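Local coordinates for ginlfy protein (Ginkgo biloba, PDB 4UDE) that is probably a DNA-binding transcription factor of the FLO/LFY family, seen here as its SAM oligomerization domain, at residues 6-11 and 24-29; 19-24 and 63-68. All coordinates share one frame; numbering follows the deposited sequence.

Contact 1 of 2, residues 6-11 and 24-29; sequences KELSSL and TLTKMV
V29 lies against the backbone of helix 2-15 at E7 and L8: its CG2 methyl comes to 3.6 Å from L8 CA, while CG1 meets E7, 4.1 Å from E7 CB. Chi1 of 171° sets V29 CG1 anti to its own backbone N and leaves beside that N the CG2 methyl, the one that lies over the facing backbone. The L8 side chain crosses V29 at about a right angle and does the same to L25. Its CG is anti to the backbone N (chi1 175°), and the end of the side chain comes nearer to helix 22-30, with the CD1 methyl 3.8 Å from L25 CB. One turn further on, L11 leaves its helix toward helix 22-30 and meets M28 and V29 obliquely; its CD1 touches both M28 CB, at 3.8 Å, and V29 CG2, and its CB meets L25 CD2 at 4.1 Å. The side chains that carry the contact are apolar. V35 and L38 cover L11 further, and F15 packs on L25 and M28. The segment axes approach to 9.4 Å with 129° between their directions, a steeply inclined helix pair within the all-helical bundle of a SAM domain.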
ATOM      1  N   LYS A   6      -4.227 -13.903  -3.727  1.00 36.91           N
ATOM      2  CA  LYS A   6      -3.611 -13.921  -2.403  1.00 37.05           C
ATOM      3  C   LYS A   6      -2.994 -12.534  -2.102  1.00 37.92           C
ATOM      4  O   LYS A   6      -3.204 -11.997  -1.011  1.00 36.41           O
ATOM      5  CB  LYS A   6      -2.528 -15.014  -2.329  1.00 40.37           C
ATOM      6  CG  LYS A   6      -2.893 -16.203  -1.461  1.00 61.92           C
ATOM      7  CD  LYS A   6      -3.422 -17.397  -2.249  1.00 80.63           C
ATOM      8  CE  LYS A   6      -2.363 -18.441  -2.532  1.00 94.37           C
ATOM      9  NZ  LYS A   6      -2.911 -19.586  -3.309  1.00102.16           N
ATOM     10  N   GLU A   7      -2.301 -11.933  -3.094  1.00 32.77           N
ATOM     11  CA  GLU A   7      -1.683 -10.609  -2.929  1.00 32.38           C
ATOM     12  C   GLU A   7      -2.715  -9.510  -2.768  1.00 33.75           C
ATOM     13  O   GLU A   7      -2.543  -8.642  -1.916  1.00 31.20           O
ATOM     14  CB  GLU A   7      -0.698 -10.281  -4.063  1.00 34.10           C
ATOM     15  CG  GLU A   7       0.538 -11.169  -4.142  1.00 46.95           C
ATOM     16  CD  GLU A   7       1.087 -11.769  -2.854  1.00 81.32           C
ATOM     17  OE1 GLU A   7       1.458 -10.998  -1.939  1.00 59.14           O
ATOM     18  OE2 GLU A   7       1.160 -13.018  -2.773  1.00 88.80           O
ATOM     19  N   LEU A   8      -3.810  -9.577  -3.535  1.00 31.66           N
ATOM     20  CA  LEU A   8      -4.862  -8.578  -3.435  1.00 33.35           C
ATOM     21  C   LEU A   8      -5.516  -8.622  -2.051  1.00 36.13           C
ATOM     22  O   LEU A   8      -5.698  -7.560  -1.444  1.00 36.83           O
ATOM     23  CB  LEU A   8      -5.884  -8.688  -4.590  1.00 34.03           C
ATOM     24  CG  LEU A   8      -7.106  -7.766  -4.524  1.00 39.88           C
ATOM     25  CD1 LEU A   8      -6.721  -6.303  -4.695  1.00 40.24           C
ATOM     26  CD2 LEU A   8      -8.125  -8.149  -5.571  1.00 43.99           C
ATOM     27  N   SER A   9      -5.786  -9.841  -1.530  1.00 30.42           N
ATOM     28  CA  SER A   9      -6.358 -10.032  -0.199  1.00 30.08           C
ATOM     29  C   SER A   9      -5.411  -9.451   0.844  1.00 31.30           C
ATOM     30  O   SER A   9      -5.864  -8.742   1.726  1.00 30.88           O
ATOM     31  CB  SER A   9      -6.604 -11.510   0.090  1.00 33.49           C
ATOM     32  OG  SER A   9      -7.778 -11.967  -0.551  1.00 52.33           O
ATOM     33  N   SER A  10      -4.102  -9.739   0.724  1.00 26.94           N
ATOM     34  CA  SER A  10      -3.061  -9.215   1.618  1.00 26.41           C
ATOM     35  C   SER A  10      -3.097  -7.698   1.666  1.00 27.40           C
ATOM     36  O   SER A  10      -3.108  -7.150   2.754  1.00 27.21           O
ATOM     37  CB  SER A  10      -1.677  -9.671   1.173  1.00 28.20           C
ATOM     38  OG  SER A  10      -1.532 -11.047   1.448  1.00 37.92           O
ATOM     39  N   LEU A  11      -3.142  -7.032   0.501  1.00 23.57           N
ATOM     40  CA  LEU A  11      -3.179  -5.572   0.444  1.00 24.66           C
ATOM     41  C   LEU A  11      -4.498  -4.998   0.973  1.00 33.13           C
ATOM     42  O   LEU A  11      -4.473  -3.972   1.663  1.00 33.88           O
ATOM     43  CB  LEU A  11      -2.821  -5.024  -0.957  1.00 24.21           C
ATOM     44  CG  LEU A  11      -1.399  -5.339  -1.523  1.00 27.62           C
ATOM     45  CD1 LEU A  11      -1.133  -4.512  -2.775  1.00 28.09           C
ATOM     46  CD2 LEU A  11      -0.297  -5.033  -0.531  1.00 24.01           C
ATOM     47  N   THR A  24      -6.867   1.139  -6.947  1.00 32.54           N
ATOM     48  CA  THR A  24      -5.521   1.499  -6.494  1.00 30.82           C
ATOM     49  C   THR A  24      -4.849   0.183  -6.039  1.00 32.04           C
ATOM     50  O   THR A  24      -3.732  -0.087  -6.455  1.00 30.81           O
ATOM     51  CB  THR A  24      -5.579   2.552  -5.383  1.00 32.32           C
ATOM     52  OG1 THR A  24      -6.268   3.726  -5.863  1.00 30.31           O
ATOM     53  CG2 THR A  24      -4.198   2.913  -4.859  1.00 24.18           C
ATOM     54  N   LEU A  25      -5.569  -0.659  -5.270  1.00 29.27           N
ATOM     55  CA  LEU A  25      -5.081  -1.962  -4.779  1.00 30.10           C
ATOM     56  C   LEU A  25      -4.716  -2.882  -5.926  1.00 33.53           C
ATOM     57  O   LEU A  25      -3.644  -3.493  -5.912  1.00 32.94           O
ATOM     58  CB  LEU A  25      -6.102  -2.650  -3.837  1.00 30.35           C
ATOM     59  CG  LEU A  25      -6.415  -1.894  -2.546  1.00 37.01           C
ATOM     60  CD1 LEU A  25      -7.566  -2.534  -1.784  1.00 36.57           C
ATOM     61  CD2 LEU A  25      -5.179  -1.774  -1.667  1.00 41.10           C
ATOM     62  N   THR A  26      -5.612  -2.956  -6.924  1.00 29.40           N
ATOM     63  CA  THR A  26      -5.477  -3.735  -8.155  1.00 29.04           C
ATOM     64  C   THR A  26      -4.190  -3.326  -8.882  1.00 30.19           C
ATOM     65  O   THR A  26      -3.434  -4.197  -9.297  1.00 30.62           O
ATOM     66  CB  THR A  26      -6.764  -3.563  -9.002  1.00 39.92           C
ATOM     67  OG1 THR A  26      -7.739  -4.487  -8.521  1.00 46.13           O
ATOM     68  CG2 THR A  26      -6.548  -3.810 -10.460  1.00 43.09           C
ATOM     69  N   LYS A  27      -3.947  -2.020  -9.023  1.00 25.01           N
ATOM     70  CA  LYS A  27      -2.750  -1.557  -9.688  1.00 26.45           C
ATOM     71  C   LYS A  27      -1.475  -1.903  -8.898  1.00 30.95           C
ATOM     72  O   LYS A  27      -0.498  -2.326  -9.502  1.00 31.19           O
ATOM     73  CB  LYS A  27      -2.837  -0.054 -10.018  1.00 29.02           C
ATOM     74  CG  LYS A  27      -1.709   0.439 -10.941  1.00 33.32           C
ATOM     75  CD  LYS A  27      -1.551  -0.304 -12.270  1.00 39.19           C
ATOM     76  CE  LYS A  27      -2.673  -0.040 -13.243  1.00 45.37           C
ATOM     77  NZ  LYS A  27      -2.499  -0.826 -14.494  1.00 54.32           N
ATOM     78  N   MET A  28      -1.499  -1.762  -7.571  1.00 27.15           N
ATOM     79  CA  MET A  28      -0.351  -2.103  -6.705  1.00 27.61           C
ATOM     80  C   MET A  28       0.028  -3.598  -6.804  1.00 30.64           C
ATOM     81  O   MET A  28       1.206  -3.912  -6.900  1.00 28.97           O
ATOM     82  CB  MET A  28      -0.614  -1.674  -5.258  1.00 29.34           C
ATOM     83  CG  MET A  28      -0.681  -0.168  -5.088  1.00 32.36           C
ATOM     84  SD  MET A  28      -1.052   0.325  -3.385  1.00 36.99           S
ATOM     85  CE  MET A  28       0.525  -0.051  -2.615  1.00 34.90           C
ATOM     86  N   VAL A  29      -0.970  -4.500  -6.873  1.00 28.80           N
ATOM     87  CA  VAL A  29      -0.760  -5.953  -7.043  1.00 29.72           C
ATOM     88  C   VAL A  29      -0.073  -6.212  -8.396  1.00 35.28           C
ATOM     89  O   VAL A  29       0.909  -6.949  -8.460  1.00 34.70           O
ATOM     90  CB  VAL A  29      -2.102  -6.732  -6.943  1.00 34.24           C
ATOM     91  CG1 VAL A  29      -1.938  -8.205  -7.345  1.00 34.04           C
ATOM     92  CG2 VAL A  29      -2.680  -6.626  -5.540  1.00 34.24           C
TER

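Contact 2 of 2, residues 19-24 and 63-68; sequences GVRYMT and VGEKYG
The carboxylate of E65 takes hydrogen bonds from R21 and T24 at the start of helix 22-30. Its OE2 accepts from R21 N at 2.7 Å, with an N-H...O angle of 161°, and from T24 OG1 at 2.6 Å; the two donors arrive from opposite faces of the carboxylate plane. T24 and E65 meet tip to tip. The other oxygen, OE1, forms a salt bridge with R21 NE, 3.0 Å away and close to the guanidinium plane, and has a weak bond from NH2; the two flat groups are turned 67° apart. OE1 also accepts from L62 N, so both oxygens are gripped twice over, which would be expected to stabilise the charged form. E65 thus takes up the backbone N-H of R21, the N-cap residue of helix 22-30. Chi1 of -168° puts E65 CG anti to its backbone N, 3.7 Å from G19 O, and the extended chain beyond carries the carboxylate on to R21 and T24. Outermost, V20 CG2 rests 4.3 Å from G68 C. V20 also packs on F15 of helix 2-15, and K66 on I50 and V54 of helix 43-55, so the first turns of helix 63-83 lie between the start of helix 22-30 and helix 43-55.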
ATOM      1  N   GLY A  19      -8.935   4.049   3.465  1.00 29.27           N
ATOM      2  CA  GLY A  19      -9.488   4.687   2.275  1.00 28.75           C
ATOM      3  C   GLY A  19      -8.820   4.388   0.948  1.00 33.21           C
ATOM      4  O   GLY A  19      -9.007   5.137  -0.006  1.00 33.26           O
ATOM      5  N   VAL A  20      -8.078   3.278   0.843  1.00 30.17           N
ATOM      6  CA  VAL A  20      -7.443   2.927  -0.433  1.00 29.76           C
ATOM      7  C   VAL A  20      -8.475   2.190  -1.288  1.00 33.99           C
ATOM      8  O   VAL A  20      -9.053   1.202  -0.843  1.00 33.85           O
ATOM      9  CB  VAL A  20      -6.116   2.160  -0.231  1.00 32.62           C
ATOM     10  CG1 VAL A  20      -5.426   1.901  -1.566  1.00 32.26           C
ATOM     11  CG2 VAL A  20      -5.189   2.945   0.700  1.00 31.99           C
ATOM     12  N   ARG A  21      -8.789   2.745  -2.459  1.00 29.77           N
ATOM     13  CA  ARG A  21      -9.813   2.183  -3.341  1.00 30.21           C
ATOM     14  C   ARG A  21      -9.352   0.941  -4.097  1.00 36.01           C
ATOM     15  O   ARG A  21      -8.152   0.714  -4.257  1.00 34.16           O
ATOM     16  CB  ARG A  21     -10.422   3.265  -4.252  1.00 28.44           C
ATOM     17  CG  ARG A  21     -11.033   4.413  -3.426  1.00 31.46           C
ATOM     18  CD  ARG A  21     -11.590   5.539  -4.274  1.00 35.63           C
ATOM     19  NE  ARG A  21     -10.575   6.203  -5.093  1.00 40.68           N
ATOM     20  CZ  ARG A  21     -10.848   6.934  -6.168  1.00 50.35           C
ATOM     21  NH1 ARG A  21     -12.102   7.108  -6.560  1.00 40.92           N
ATOM     22  NH2 ARG A  21      -9.871   7.529  -6.839  1.00 32.47           N
ATOM     23  N   TYR A  22     -10.329   0.112  -4.505  1.00 35.43           N
ATOM     24  CA  TYR A  22     -10.164  -1.160  -5.181  1.00 36.23           C
ATOM     25  C   TYR A  22      -9.192  -1.130  -6.357  1.00 40.60           C
ATOM     26  O   TYR A  22      -8.311  -1.981  -6.429  1.00 39.95           O
ATOM     27  CB  TYR A  22     -11.533  -1.738  -5.599  1.00 38.31           C
ATOM     28  CG  TYR A  22     -11.422  -3.136  -6.169  1.00 41.87           C
ATOM     29  CD1 TYR A  22     -11.067  -4.212  -5.362  1.00 44.68           C
ATOM     30  CD2 TYR A  22     -11.618  -3.375  -7.527  1.00 42.87           C
ATOM     31  CE1 TYR A  22     -10.937  -5.499  -5.885  1.00 46.35           C
ATOM     32  CE2 TYR A  22     -11.500  -4.660  -8.059  1.00 43.87           C
ATOM     33  CZ  TYR A  22     -11.158  -5.720  -7.233  1.00 53.69           C
ATOM     34  OH  TYR A  22     -11.035  -7.001  -7.733  1.00 60.20           O
ATOM     35  N   MET A  23      -9.354  -0.159  -7.262  1.00 39.00           N
ATOM     36  CA  MET A  23      -8.511   0.029  -8.439  1.00 39.97           C
ATOM     37  C   MET A  23      -7.077   0.466  -8.106  1.00 38.29           C
ATOM     38  O   MET A  23      -6.178   0.232  -8.907  1.00 35.64           O
ATOM     39  CB  MET A  23      -9.164   1.014  -9.409  1.00 44.34           C
ATOM     40  CG  MET A  23     -10.206   0.368 -10.292  1.00 51.64           C
ATOM     41  SD  MET A  23     -10.737   1.526 -11.580  1.00 59.87           S
ATOM     42  CE  MET A  23      -9.645   0.977 -12.966  1.00 56.56           C
ATOM     43  N   THR A  24      -6.867   1.139  -6.947  1.00 32.54           N
ATOM     44  CA  THR A  24      -5.521   1.499  -6.494  1.00 30.82           C
ATOM     45  C   THR A  24      -4.849   0.183  -6.039  1.00 32.04           C
ATOM     46  O   THR A  24      -3.732  -0.087  -6.455  1.00 30.81           O
ATOM     47  CB  THR A  24      -5.579   2.552  -5.383  1.00 32.32           C
ATOM     48  OG1 THR A  24      -6.268   3.726  -5.863  1.00 30.31           O
ATOM     49  CG2 THR A  24      -4.198   2.913  -4.859  1.00 24.18           C
ATOM     50  N   VAL A  63      -7.176  12.673  -2.349  1.00 38.55           N
ATOM     51  CA  VAL A  63      -6.201  13.264  -1.408  1.00 38.36           C
ATOM     52  C   VAL A  63      -6.014  12.375  -0.163  1.00 40.20           C
ATOM     53  O   VAL A  63      -4.874  12.083   0.199  1.00 40.34           O
ATOM     54  CB  VAL A  63      -6.550  14.744  -1.057  1.00 43.29           C
ATOM     55  CG1 VAL A  63      -5.514  15.369  -0.125  1.00 43.10           C
ATOM     56  CG2 VAL A  63      -6.679  15.580  -2.325  1.00 43.59           C
ATOM     57  N   GLY A  64      -7.129  11.917   0.429  1.00 35.66           N
ATOM     58  CA  GLY A  64      -7.149  11.059   1.621  1.00 34.39           C
ATOM     59  C   GLY A  64      -6.600   9.658   1.403  1.00 35.50           C
ATOM     60  O   GLY A  64      -6.148   9.003   2.351  1.00 34.40           O
ATOM     61  N   GLU A  65      -6.672   9.177   0.148  1.00 30.89           N
ATOM     62  CA  GLU A  65      -6.116   7.899  -0.325  1.00 30.37           C
ATOM     63  C   GLU A  65      -4.560   7.967  -0.294  1.00 32.02           C
ATOM     64  O   GLU A  65      -3.913   7.007   0.139  1.00 32.38           O
ATOM     65  CB  GLU A  65      -6.623   7.664  -1.749  1.00 31.87           C
ATOM     66  CG  GLU A  65      -6.394   6.283  -2.286  1.00 38.06           C
ATOM     67  CD  GLU A  65      -7.233   5.924  -3.494  1.00 46.62           C
ATOM     68  OE1 GLU A  65      -7.732   6.823  -4.214  1.00 34.23           O
ATOM     69  OE2 GLU A  65      -7.367   4.704  -3.727  1.00 32.95           O
ATOM     70  N   LYS A  66      -3.966   9.118  -0.702  1.00 27.08           N
ATOM     71  CA  LYS A  66      -2.504   9.330  -0.659  1.00 27.41           C
ATOM     72  C   LYS A  66      -2.026   9.311   0.801  1.00 32.15           C
ATOM     73  O   LYS A  66      -1.037   8.647   1.117  1.00 32.25           O
ATOM     74  CB  LYS A  66      -2.090  10.666  -1.329  1.00 29.84           C
ATOM     75  CG  LYS A  66      -2.234  10.667  -2.856  1.00 42.49           C
ATOM     76  CD  LYS A  66      -1.751  11.964  -3.491  1.00 51.51           C
ATOM     77  CE  LYS A  66      -1.986  11.953  -4.982  1.00 61.58           C
ATOM     78  NZ  LYS A  66      -1.600  13.238  -5.621  1.00 69.53           N
ATOM     79  N   TYR A  67      -2.751  10.022   1.687  1.00 26.80           N
ATOM     80  CA  TYR A  67      -2.471  10.032   3.123  1.00 26.47           C
ATOM     81  C   TYR A  67      -2.735   8.650   3.763  1.00 28.80           C
ATOM     82  O   TYR A  67      -1.978   8.242   4.641  1.00 28.58           O
ATOM     83  CB  TYR A  67      -3.273  11.145   3.836  1.00 26.37           C
ATOM     84  CG  TYR A  67      -2.676  12.513   3.610  1.00 27.13           C
ATOM     85  CD1 TYR A  67      -1.515  12.908   4.275  1.00 28.92           C
ATOM     86  CD2 TYR A  67      -3.236  13.394   2.692  1.00 27.44           C
ATOM     87  CE1 TYR A  67      -0.931  14.152   4.034  1.00 30.77           C
ATOM     88  CE2 TYR A  67      -2.670  14.647   2.452  1.00 28.53           C
ATOM     89  CZ  TYR A  67      -1.526  15.028   3.140  1.00 37.98           C
ATOM     90  OH  TYR A  67      -0.970  16.266   2.917  1.00 37.46           O
ATOM     91  N   GLY A  68      -3.764   7.949   3.281  1.00 25.83           N
ATOM     92  CA  GLY A  68      -4.158   6.602   3.718  1.00 25.48           C
ATOM     93  C   GLY A  68      -3.119   5.516   3.496  1.00 30.20           C
ATOM     94  O   GLY A  68      -2.923   4.659   4.364  1.00 31.36           O
TER

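How the contacts relate
From the N terminus, helix 2-15 runs through residues 6-11, the chain turns back, and contact 1 closes a short loop when helix 22-30 packs against it. Contact 2 closes a much longer one: it leaves from residues 19-24, which overlap the second segment of contact 1 at T24, and returns only at 63-68, after helices 35-39 and 43-55. The two contacts therefore cross along the chain. Both use helix 22-30, their centres about 12 Å apart, and they touch through L25 CD2 and V20 CG1 at 3.7 Å. Contact 1 along helix 22-30 and contact 2 at its N-terminal end thereby tie the first and last helices of the SAM domain to helix 22-30.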